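Local coordinates for sensory transduction histidine kinase, putative (Borrelia burgdorferi, PDB 5BWJ), which probably passes small-molecule signals from the periplasm into a phosphorelay, this piece being the Venus flytrap-type sensor domain of a membrane-bound hybrid histidine kinase, at residues F8-V13 with E61-L67; Q15-Y21 with K160-I165. All coordinates share one frame; numbering follows the deposited sequence.

Contact 1 of 2, residues F8-V13 with E61-L67; sequences FKFKLV and EDEAIYL
Strands 8-13 and 65-67 run side by side in the same direction, their axes 4.7 Å apart with a 24° twist; in the sheet of this Venus flytrap-type domain, strand 6-13 is paired in parallel with both 45-52 and 65-69. Lys9 O accepts from Ile65 N at 2.8 Å, Lys11 N gives to Ile65 O, Lys11 O accepts from Leu67 N, and Val13 N reaches Leu67 O at 2.9 Å. On one face Phe10 and Ile65 lie alongside each other, with Ile65 CD1 over the Phe10 ring, 4.0 Å from its centroid, in a CH-pi contact. Leu12 CD2 then meets Leu67 CD1 at 3.6 Å, and helix 32-42 packs on this apolar face through Ile32 and Leu36.

The other face mixes ring and charge. Lys11 lays CB over the Tyr66 ring, and the bend at its last torsion (chi4 -62°) brings NZ to Glu61 OE2, 3.1 Å away. Lys9, fully extended, brings its NZ to the syn lone pair of that same oxygen at 2.7 Å. Glu61 opens the type I turn leading into strand 65-67, and its N donates to Tyr66 OH at 2.8 Å.

Glu50 on strand 45-52 forms salt bridges with both lysines, so two carboxylates balance two ammonium groups. That pairing probably keeps all four side chains charged, and it ties strands 6-13 and 45-52 to the turn before strand 65-67.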
ATOM      1  N   PHE B   8       2.580  27.588  -3.639  1.00 46.97           N
ATOM      2  CA  PHE B   8       1.449  26.882  -3.042  1.00 45.93           C
ATOM      3  C   PHE B   8       1.871  26.074  -1.821  1.00 44.92           C
ATOM      4  O   PHE B   8       2.948  25.482  -1.793  1.00 48.35           O
ATOM      5  CB  PHE B   8       0.789  25.961  -4.071  1.00 44.57           C
ATOM      6  CG  PHE B   8       0.199  26.690  -5.243  1.00 46.57           C
ATOM      7  CD1 PHE B   8      -0.970  27.421  -5.104  1.00 47.81           C
ATOM      8  CD2 PHE B   8       0.810  26.645  -6.485  1.00 48.09           C
ATOM      9  CE1 PHE B   8      -1.516  28.098  -6.179  1.00 49.24           C
ATOM     10  CE2 PHE B   8       0.268  27.317  -7.567  1.00 49.22           C
ATOM     11  CZ  PHE B   8      -0.896  28.044  -7.412  1.00 49.88           C
ATOM     12  N   LYS B   9       1.002  26.055  -0.816  1.00 42.33           N
ATOM     13  CA  LYS B   9       1.268  25.348   0.430  1.00 42.34           C
ATOM     14  C   LYS B   9       0.548  24.004   0.456  1.00 39.15           C
ATOM     15  O   LYS B   9      -0.663  23.932   0.241  1.00 39.62           O
ATOM     16  CB  LYS B   9       0.838  26.205   1.621  1.00 50.29           C
ATOM     17  CG  LYS B   9       1.214  25.640   2.977  1.00 59.35           C
ATOM     18  CD  LYS B   9       0.914  26.647   4.078  1.00 70.28           C
ATOM     19  CE  LYS B   9       1.396  26.164   5.434  1.00 78.42           C
ATOM     20  NZ  LYS B   9       1.176  27.188   6.495  1.00 84.19           N
ATOM     21  N   PHE B  10       1.306  22.942   0.708  1.00 36.83           N
ATOM     22  CA  PHE B  10       0.747  21.608   0.885  1.00 36.94           C
ATOM     23  C   PHE B  10       0.822  21.201   2.352  1.00 38.95           C
ATOM     24  O   PHE B  10       1.894  21.229   2.959  1.00 41.84           O
ATOM     25  CB  PHE B  10       1.488  20.591   0.014  1.00 36.41           C
ATOM     26  CG  PHE B  10       1.139  20.674  -1.447  1.00 37.16           C
ATOM     27  CD1 PHE B  10       0.196  19.822  -1.997  1.00 37.53           C
ATOM     28  CD2 PHE B  10       1.752  21.603  -2.269  1.00 37.08           C
ATOM     29  CE1 PHE B  10      -0.129  19.894  -3.343  1.00 37.55           C
ATOM     30  CE2 PHE B  10       1.433  21.682  -3.612  1.00 37.37           C
ATOM     31  CZ  PHE B  10       0.490  20.823  -4.151  1.00 37.39           C
ATOM     32  N   LYS B  11      -0.324  20.839   2.921  1.00 38.70           N
ATOM     33  CA  LYS B  11      -0.376  20.361   4.299  1.00 42.07           C
ATOM     34  C   LYS B  11      -0.527  18.845   4.339  1.00 39.40           C
ATOM     35  O   LYS B  11      -1.554  18.301   3.927  1.00 37.77           O
ATOM     36  CB  LYS B  11      -1.524  21.025   5.062  1.00 49.83           C
ATOM     37  CG  LYS B  11      -1.206  22.434   5.538  1.00 58.04           C
ATOM     38  CD  LYS B  11      -2.250  22.930   6.523  1.00 65.77           C
ATOM     39  CE  LYS B  11      -1.931  24.324   7.025  1.00 71.05           C
ATOM     40  NZ  LYS B  11      -0.636  24.385   7.759  1.00 73.65           N
ATOM     41  N   LEU B  12       0.507  18.172   4.832  1.00 41.35           N
ATOM     42  CA  LEU B  12       0.495  16.719   4.958  1.00 41.86           C
ATOM     43  C   LEU B  12      -0.056  16.326   6.323  1.00 39.78           C
ATOM     44  O   LEU B  12       0.578  16.556   7.354  1.00 41.17           O
ATOM     45  CB  LEU B  12       1.904  16.151   4.757  1.00 43.05           C
ATOM     46  CG  LEU B  12       2.604  16.592   3.466  1.00 43.63           C
ATOM     47  CD1 LEU B  12       3.977  15.951   3.340  1.00 44.53           C
ATOM     48  CD2 LEU B  12       1.762  16.274   2.245  1.00 42.48           C
ATOM     49  N   VAL B  13      -1.247  15.736   6.322  1.00 36.07           N
ATOM     50  CA  VAL B  13      -1.951  15.429   7.561  1.00 35.49           C
ATOM     51  C   VAL B  13      -1.596  14.038   8.079  1.00 34.31           C
ATOM     52  O   VAL B  13      -1.638  13.059   7.333  1.00 34.56           O
ATOM     53  CB  VAL B  13      -3.480  15.522   7.373  1.00 37.55           C
ATOM     54  CG1 VAL B  13      -4.199  15.330   8.705  1.00 39.86           C
ATOM     55  CG2 VAL B  13      -3.859  16.862   6.760  1.00 38.67           C
ATOM     56  N   GLU B  61      -6.458  26.325   6.795  1.00 51.77           N
ATOM     57  CA  GLU B  61      -6.034  27.390   5.892  1.00 51.96           C
ATOM     58  C   GLU B  61      -6.643  27.177   4.511  1.00 51.10           C
ATOM     59  O   GLU B  61      -6.437  26.137   3.884  1.00 51.79           O
ATOM     60  CB  GLU B  61      -4.509  27.442   5.802  1.00 53.58           C
ATOM     61  CG  GLU B  61      -3.821  27.517   7.154  1.00 60.48           C
ATOM     62  CD  GLU B  61      -2.412  28.062   7.061  1.00 67.30           C
ATOM     63  OE1 GLU B  61      -2.261  29.291   6.895  1.00 73.31           O
ATOM     64  OE2 GLU B  61      -1.456  27.265   7.157  1.00 66.73           O
ATOM     65  N   ASP B  62      -7.393  28.169   4.042  1.00 51.66           N
ATOM     66  CA  ASP B  62      -8.144  28.042   2.797  1.00 53.85           C
ATOM     67  C   ASP B  62      -7.242  27.935   1.567  1.00 51.11           C
ATOM     68  O   ASP B  62      -7.631  27.339   0.562  1.00 50.26           O
ATOM     69  CB  ASP B  62      -9.094  29.230   2.635  1.00 61.22           C
ATOM     70  CG  ASP B  62     -10.149  29.284   3.724  1.00 67.99           C
ATOM     71  OD1 ASP B  62     -10.417  30.388   4.241  1.00 70.60           O
ATOM     72  OD2 ASP B  62     -10.713  28.221   4.061  1.00 70.39           O
ATOM     73  N   GLU B  63      -6.044  28.506   1.646  1.00 50.38           N
ATOM     74  CA  GLU B  63      -5.136  28.527   0.502  1.00 51.74           C
ATOM     75  C   GLU B  63      -4.325  27.237   0.379  1.00 46.08           C
ATOM     76  O   GLU B  63      -3.667  27.006  -0.635  1.00 45.11           O
ATOM     77  CB  GLU B  63      -4.188  29.733   0.591  1.00 57.87           C
ATOM     78  CG  GLU B  63      -3.082  29.644   1.651  1.00 62.96           C
ATOM     79  CD  GLU B  63      -3.575  29.899   3.064  1.00 68.73           C
ATOM     80  OE1 GLU B  63      -4.788  30.131   3.250  1.00 72.23           O
ATOM     81  OE2 GLU B  63      -2.740  29.873   3.994  1.00 69.75           O
ATOM     82  N   ALA B  64      -4.382  26.398   1.409  1.00 43.63           N
ATOM     83  CA  ALA B  64      -3.548  25.202   1.472  1.00 40.76           C
ATOM     84  C   ALA B  64      -4.206  24.002   0.799  1.00 43.66           C
ATOM     85  O   ALA B  64      -5.429  23.866   0.801  1.00 42.18           O
ATOM     86  CB  ALA B  64      -3.220  24.872   2.919  1.00 40.37           C
ATOM     87  N   ILE B  65      -3.374  23.139   0.226  1.00 44.24           N
ATOM     88  CA  ILE B  65      -3.830  21.898  -0.386  1.00 47.65           C
ATOM     89  C   ILE B  65      -3.559  20.753   0.585  1.00 45.50           C
ATOM     90  O   ILE B  65      -2.422  20.547   1.009  1.00 44.75           O
ATOM     91  CB  ILE B  65      -3.124  21.639  -1.730  1.00 50.02           C
ATOM     92  CG1 ILE B  65      -3.284  22.855  -2.651  1.00 52.85           C
ATOM     93  CG2 ILE B  65      -3.684  20.385  -2.395  1.00 51.31           C
ATOM     94  CD1 ILE B  65      -2.414  22.812  -3.886  1.00 54.45           C
ATOM     95  N   TYR B  66      -4.607  20.013   0.936  1.00 42.95           N
ATOM     96  CA  TYR B  66      -4.524  19.015   2.000  1.00 41.27           C
ATOM     97  C   TYR B  66      -4.396  17.584   1.484  1.00 40.20           C
ATOM     98  O   TYR B  66      -5.195  17.133   0.662  1.00 40.67           O
ATOM     99  CB  TYR B  66      -5.751  19.123   2.906  1.00 44.16           C
ATOM    100  CG  TYR B  66      -5.742  20.349   3.789  1.00 48.09           C
ATOM    101  CD1 TYR B  66      -6.106  21.592   3.290  1.00 50.77           C
ATOM    102  CD2 TYR B  66      -5.369  20.262   5.123  1.00 49.42           C
ATOM    103  CE1 TYR B  66      -6.098  22.714   4.096  1.00 53.93           C
ATOM    104  CE2 TYR B  66      -5.359  21.377   5.935  1.00 52.05           C
ATOM    105  CZ  TYR B  66      -5.723  22.600   5.418  1.00 54.57           C
ATOM    106  OH  TYR B  66      -5.711  23.711   6.229  1.00 56.77           O
ATOM    107  N   LEU B  67      -3.382  16.886   1.986  1.00 40.89           N
ATOM    108  CA  LEU B  67      -3.176  15.470   1.704  1.00 41.97           C
ATOM    109  C   LEU B  67      -3.305  14.670   2.997  1.00 42.79           C
ATOM    110  O   LEU B  67      -2.980  15.168   4.075  1.00 42.59           O
ATOM    111  CB  LEU B  67      -1.802  15.232   1.071  1.00 41.25           C
ATOM    112  CG  LEU B  67      -1.454  16.052  -0.175  1.00 43.16           C
ATOM    113  CD1 LEU B  67      -0.114  15.609  -0.747  1.00 41.94           C
ATOM    114  CD2 LEU B  67      -2.536  15.937  -1.229  1.00 46.84           C
TER

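Contact 2 of 2, residues Q15-Y21 with K160-I165; sequences QFFPFYY and KTLHYI
A loop packs here on the first turn of a helix, through one direct hydrogen bond, a bridging water and an aromatic cluster. Residues 15-21 connect strand 6-13 to strand 21-22, while 160-165 begin helix 161-169, buried in the dimer with the second subunit packed against them.

Thr161 is the polar pivot. With OG1 beside its own backbone N (chi1 -56°), the hydroxyl oxygen accepts from Phe17 N at 3.1 Å, and a water donates to this oxygen and to Gln15 O, the latter 2.9 Å from the water oxygen. The methyl CG2 of Thr161 rests 3.8 Å from Gln15 CB. Farther along the helix, Ile165 CD1 touches Gln15 NE2, 3.5 Å apart; the amide oxygen of Gln15 is held by Lys22 N.

Phe17 CD1 lies over one face of the Tyr164 ring, toward the rim, the two planes inclined at 30° and overlapping little. Tyr21 makes a T-shaped pair, turning its edge to the Tyr164 face with planes at 71° and centroids 4.8 Å apart. Phe17 CD1 also sits over the centre of the Tyr21 ring. The Tyr21 side chain lies about 4 Å from that of Glu29, which binds magnesium in a structure of this protein, though no metal is bound to this chain.

Tyr164 OH is hydrogen-bonded to Lys22 O, which with the packing of Phe17 and Tyr21 probably limits the phenol's rotation. Backbone polarity is thus met by a threonine and a water, while the rings fill the apolar part.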
ATOM      1  N   GLN B  15      -0.080  10.670   9.007  1.00 34.60           N
ATOM      2  CA  GLN B  15       0.907   9.870   8.290  1.00 32.65           C
ATOM      3  C   GLN B  15       0.209   9.017   7.239  1.00 30.95           C
ATOM      4  O   GLN B  15      -0.960   8.658   7.391  1.00 30.62           O
ATOM      5  CB  GLN B  15       1.698   8.987   9.256  1.00 33.08           C
ATOM      6  CG  GLN B  15       2.419   9.761  10.350  1.00 34.79           C
ATOM      7  CD  GLN B  15       3.297   8.869  11.205  1.00 33.17           C
ATOM      8  OE1 GLN B  15       4.220   8.223  10.705  1.00 31.81           O
ATOM      9  NE2 GLN B  15       3.009   8.822  12.500  1.00 33.36           N
ATOM     10  N   PHE B  16       0.940   8.695   6.178  1.00 30.38           N
ATOM     11  CA  PHE B  16       0.367   8.042   5.007  1.00 29.36           C
ATOM     12  C   PHE B  16       1.450   7.246   4.287  1.00 27.94           C
ATOM     13  O   PHE B  16       2.025   7.711   3.306  1.00 28.88           O
ATOM     14  CB  PHE B  16      -0.255   9.097   4.079  1.00 32.98           C
ATOM     15  CG  PHE B  16      -1.016   8.532   2.906  1.00 37.43           C
ATOM     16  CD1 PHE B  16      -1.538   9.385   1.947  1.00 38.77           C
ATOM     17  CD2 PHE B  16      -1.223   7.168   2.762  1.00 40.20           C
ATOM     18  CE1 PHE B  16      -2.238   8.890   0.864  1.00 39.65           C
ATOM     19  CE2 PHE B  16      -1.925   6.670   1.680  1.00 41.09           C
ATOM     20  CZ  PHE B  16      -2.433   7.533   0.731  1.00 40.24           C
ATOM     21  N   PHE B  17       1.730   6.045   4.784  1.00 27.43           N
ATOM     22  CA  PHE B  17       2.772   5.204   4.206  1.00 28.95           C
ATOM     23  C   PHE B  17       2.381   4.786   2.791  1.00 30.22           C
ATOM     24  O   PHE B  17       1.238   4.397   2.563  1.00 31.18           O
ATOM     25  CB  PHE B  17       3.008   3.965   5.075  1.00 30.13           C
ATOM     26  CG  PHE B  17       4.171   3.117   4.625  1.00 30.97           C
ATOM     27  CD1 PHE B  17       5.412   3.254   5.225  1.00 32.75           C
ATOM     28  CD2 PHE B  17       4.023   2.186   3.607  1.00 31.84           C
ATOM     29  CE1 PHE B  17       6.485   2.480   4.818  1.00 33.65           C
ATOM     30  CE2 PHE B  17       5.092   1.411   3.196  1.00 32.10           C
ATOM     31  CZ  PHE B  17       6.326   1.557   3.804  1.00 33.27           C
ATOM     32  N   PRO B  18       3.324   4.847   1.834  1.00 31.25           N
ATOM     33  CA  PRO B  18       4.723   5.288   1.888  1.00 31.13           C
ATOM     34  C   PRO B  18       4.929   6.731   1.419  1.00 30.22           C
ATOM     35  O   PRO B  18       6.064   7.136   1.170  1.00 30.39           O
ATOM     36  CB  PRO B  18       5.410   4.320   0.930  1.00 30.35           C
ATOM     37  CG  PRO B  18       4.382   4.125  -0.145  1.00 30.90           C
ATOM     38  CD  PRO B  18       3.028   4.203   0.539  1.00 32.22           C
ATOM     39  N   PHE B  19       3.846   7.489   1.289  1.00 29.88           N
ATOM     40  CA  PHE B  19       3.932   8.856   0.780  1.00 30.05           C
ATOM     41  C   PHE B  19       4.636   9.785   1.766  1.00 27.56           C
ATOM     42  O   PHE B  19       5.485  10.583   1.375  1.00 27.66           O
ATOM     43  CB  PHE B  19       2.536   9.384   0.449  1.00 31.14           C
ATOM     44  CG  PHE B  19       1.897   8.678  -0.711  1.00 32.55           C
ATOM     45  CD1 PHE B  19       2.065   9.150  -2.002  1.00 33.39           C
ATOM     46  CD2 PHE B  19       1.148   7.530  -0.514  1.00 33.00           C
ATOM     47  CE1 PHE B  19       1.487   8.498  -3.073  1.00 34.46           C
ATOM     48  CE2 PHE B  19       0.569   6.872  -1.580  1.00 35.07           C
ATOM     49  CZ  PHE B  19       0.739   7.356  -2.862  1.00 35.70           C
ATOM     50  N   TYR B  20       4.284   9.681   3.042  1.00 26.32           N
ATOM     51  CA  TYR B  20       5.011  10.391   4.083  1.00 28.17           C
ATOM     52  C   TYR B  20       4.732   9.756   5.437  1.00 30.44           C
ATOM     53  O   TYR B  20       3.587   9.440   5.762  1.00 32.15           O
ATOM     54  CB  TYR B  20       4.647  11.881   4.097  1.00 29.79           C
ATOM     55  CG  TYR B  20       3.171  12.164   4.242  1.00 32.69           C
ATOM     56  CD1 TYR B  20       2.593  12.314   5.495  1.00 33.95           C
ATOM     57  CD2 TYR B  20       2.356  12.290   3.124  1.00 33.34           C
ATOM     58  CE1 TYR B  20       1.244  12.573   5.632  1.00 35.11           C
ATOM     59  CE2 TYR B  20       1.006  12.549   3.251  1.00 34.39           C
ATOM     60  CZ  TYR B  20       0.456  12.689   4.506  1.00 34.55           C
ATOM     61  OH  TYR B  20      -0.887  12.949   4.634  1.00 34.95           O
ATOM     62  N   TYR B  21       5.790   9.559   6.217  1.00 31.87           N
ATOM     63  CA  TYR B  21       5.674   8.925   7.524  1.00 32.38           C
ATOM     64  C   TYR B  21       6.909   9.208   8.368  1.00 33.42           C
ATOM     65  O   TYR B  21       7.974   9.516   7.836  1.00 35.95           O
ATOM     66  CB  TYR B  21       5.470   7.417   7.372  1.00 31.98           C
ATOM     67  CG  TYR B  21       6.555   6.724   6.577  1.00 33.26           C
ATOM     68  CD1 TYR B  21       6.510   6.687   5.188  1.00 33.37           C
ATOM     69  CD2 TYR B  21       7.621   6.103   7.214  1.00 35.00           C
ATOM     70  CE1 TYR B  21       7.497   6.053   4.458  1.00 33.37           C
ATOM     71  CE2 TYR B  21       8.613   5.467   6.491  1.00 35.61           C
ATOM     72  CZ  TYR B  21       8.546   5.444   5.113  1.00 34.87           C
ATOM     73  OH  TYR B  21       9.531   4.812   4.391  1.00 34.91           O
ATOM     74  N   LYS B 160      -1.726  -0.055   5.858  1.00 32.97           N
ATOM     75  CA  LYS B 160      -0.274   0.092   5.807  1.00 33.20           C
ATOM     76  C   LYS B 160       0.267   0.995   6.915  1.00 32.57           C
ATOM     77  O   LYS B 160       1.274   0.674   7.543  1.00 32.84           O
ATOM     78  CB  LYS B 160       0.153   0.638   4.441  1.00 35.33           C
ATOM     79  CG  LYS B 160      -0.011  -0.359   3.304  1.00 37.39           C
ATOM     80  CD  LYS B 160       0.333   0.250   1.954  1.00 39.80           C
ATOM     81  CE  LYS B 160       0.090  -0.743   0.826  1.00 43.55           C
ATOM     82  NZ  LYS B 160       0.272  -0.125  -0.516  1.00 47.74           N
ATOM     83  N   THR B 161      -0.405   2.115   7.162  1.00 32.18           N
ATOM     84  CA  THR B 161       0.130   3.140   8.059  1.00 32.51           C
ATOM     85  C   THR B 161       0.061   2.738   9.531  1.00 33.30           C
ATOM     86  O   THR B 161       1.047   2.867  10.260  1.00 34.50           O
ATOM     87  CB  THR B 161      -0.610   4.481   7.884  1.00 32.29           C
ATOM     88  OG1 THR B 161      -0.535   4.895   6.516  1.00 31.94           O
ATOM     89  CG2 THR B 161       0.013   5.565   8.768  1.00 32.55           C
ATOM     90  N   LEU B 162      -1.102   2.272   9.973  1.00 34.14           N
ATOM     91  CA  LEU B 162      -1.266   1.885  11.370  1.00 35.48           C
ATOM     92  C   LEU B 162      -0.347   0.720  11.700  1.00 35.85           C
ATOM     93  O   LEU B 162       0.228   0.651  12.789  1.00 36.96           O
ATOM     94  CB  LEU B 162      -2.719   1.515  11.665  1.00 36.47           C
ATOM     95  CG  LEU B 162      -3.749   2.631  11.489  1.00 36.80           C
ATOM     96  CD1 LEU B 162      -5.119   2.139  11.914  1.00 36.35           C
ATOM     97  CD2 LEU B 162      -3.361   3.884  12.273  1.00 39.12           C
ATOM     98  N   HIS B 163      -0.205  -0.186  10.742  1.00 33.67           N
ATOM     99  CA  HIS B 163       0.647  -1.348  10.912  1.00 33.93           C
ATOM    100  C   HIS B 163       2.117  -0.949  10.971  1.00 34.18           C
ATOM    101  O   HIS B 163       2.881  -1.482  11.776  1.00 35.45           O
ATOM    102  CB  HIS B 163       0.424  -2.339   9.774  1.00 34.97           C
ATOM    103  CG  HIS B 163       1.152  -3.630   9.959  1.00 38.92           C
ATOM    104  ND1 HIS B 163       0.592  -4.708  10.607  1.00 42.67           N
ATOM    105  CD2 HIS B 163       2.401  -4.008   9.603  1.00 40.33           C
ATOM    106  CE1 HIS B 163       1.463  -5.702  10.633  1.00 43.78           C
ATOM    107  NE2 HIS B 163       2.568  -5.301  10.032  1.00 42.71           N
ATOM    108  N   TYR B 164       2.510  -0.013  10.111  1.00 33.74           N
ATOM    109  CA  TYR B 164       3.885   0.464  10.089  1.00 34.06           C
ATOM    110  C   TYR B 164       4.286   1.070  11.432  1.00 34.81           C
ATOM    111  O   TYR B 164       5.324   0.722  11.992  1.00 35.57           O
ATOM    112  CB  TYR B 164       4.088   1.504   8.985  1.00 33.53           C
ATOM    113  CG  TYR B 164       5.339   2.330   9.191  1.00 35.09           C
ATOM    114  CD1 TYR B 164       6.588   1.829   8.848  1.00 37.94           C
ATOM    115  CD2 TYR B 164       5.274   3.601   9.746  1.00 35.50           C
ATOM    116  CE1 TYR B 164       7.739   2.573   9.046  1.00 40.54           C
ATOM    117  CE2 TYR B 164       6.420   4.354   9.947  1.00 38.19           C
ATOM    118  CZ  TYR B 164       7.648   3.834   9.595  1.00 40.26           C
ATOM    119  OH  TYR B 164       8.791   4.578   9.789  1.00 41.86           O
ATOM    120  N   ILE B 165       3.459   1.982  11.934  1.00 34.76           N
ATOM    121  CA  ILE B 165       3.763   2.698  13.170  1.00 35.58           C
ATOM    122  C   ILE B 165       3.915   1.724  14.333  1.00 36.57           C
ATOM    123  O   ILE B 165       4.904   1.773  15.060  1.00 37.49           O
ATOM    124  CB  ILE B 165       2.674   3.737  13.504  1.00 35.46           C
ATOM    125  CG1 ILE B 165       2.613   4.802  12.409  1.00 34.64           C
ATOM    126  CG2 ILE B 165       2.960   4.412  14.850  1.00 36.49           C
ATOM    127  CD1 ILE B 165       1.393   5.694  12.484  1.00 34.47           C
TER
HETATM  128  O   HOH W   1      -3.087   6.721   6.813  1.00 49.81           O

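Both contacts are buried and use successive parts of the chain, strand 6-13 and then the loop after it. Contact 1 is sheet pairing, carried by a ladder of backbone bonds, with a charged network on one face and apolar packing, aromatic and aliphatic, on the other. Contact 2 joins loop to helix, relying on ring packing, a side-chain-to-backbone hydrogen bond and a water, and it lies against the second subunit, where Lys160 of the other chain makes a cation-pi contact with Phe17; no other chain of the assembly touches contact 1. Their centres are 19 Å apart, yet they meet at Tyr20: its OH, 2.8 Å from Val13 O, probably makes a hydrogen bond.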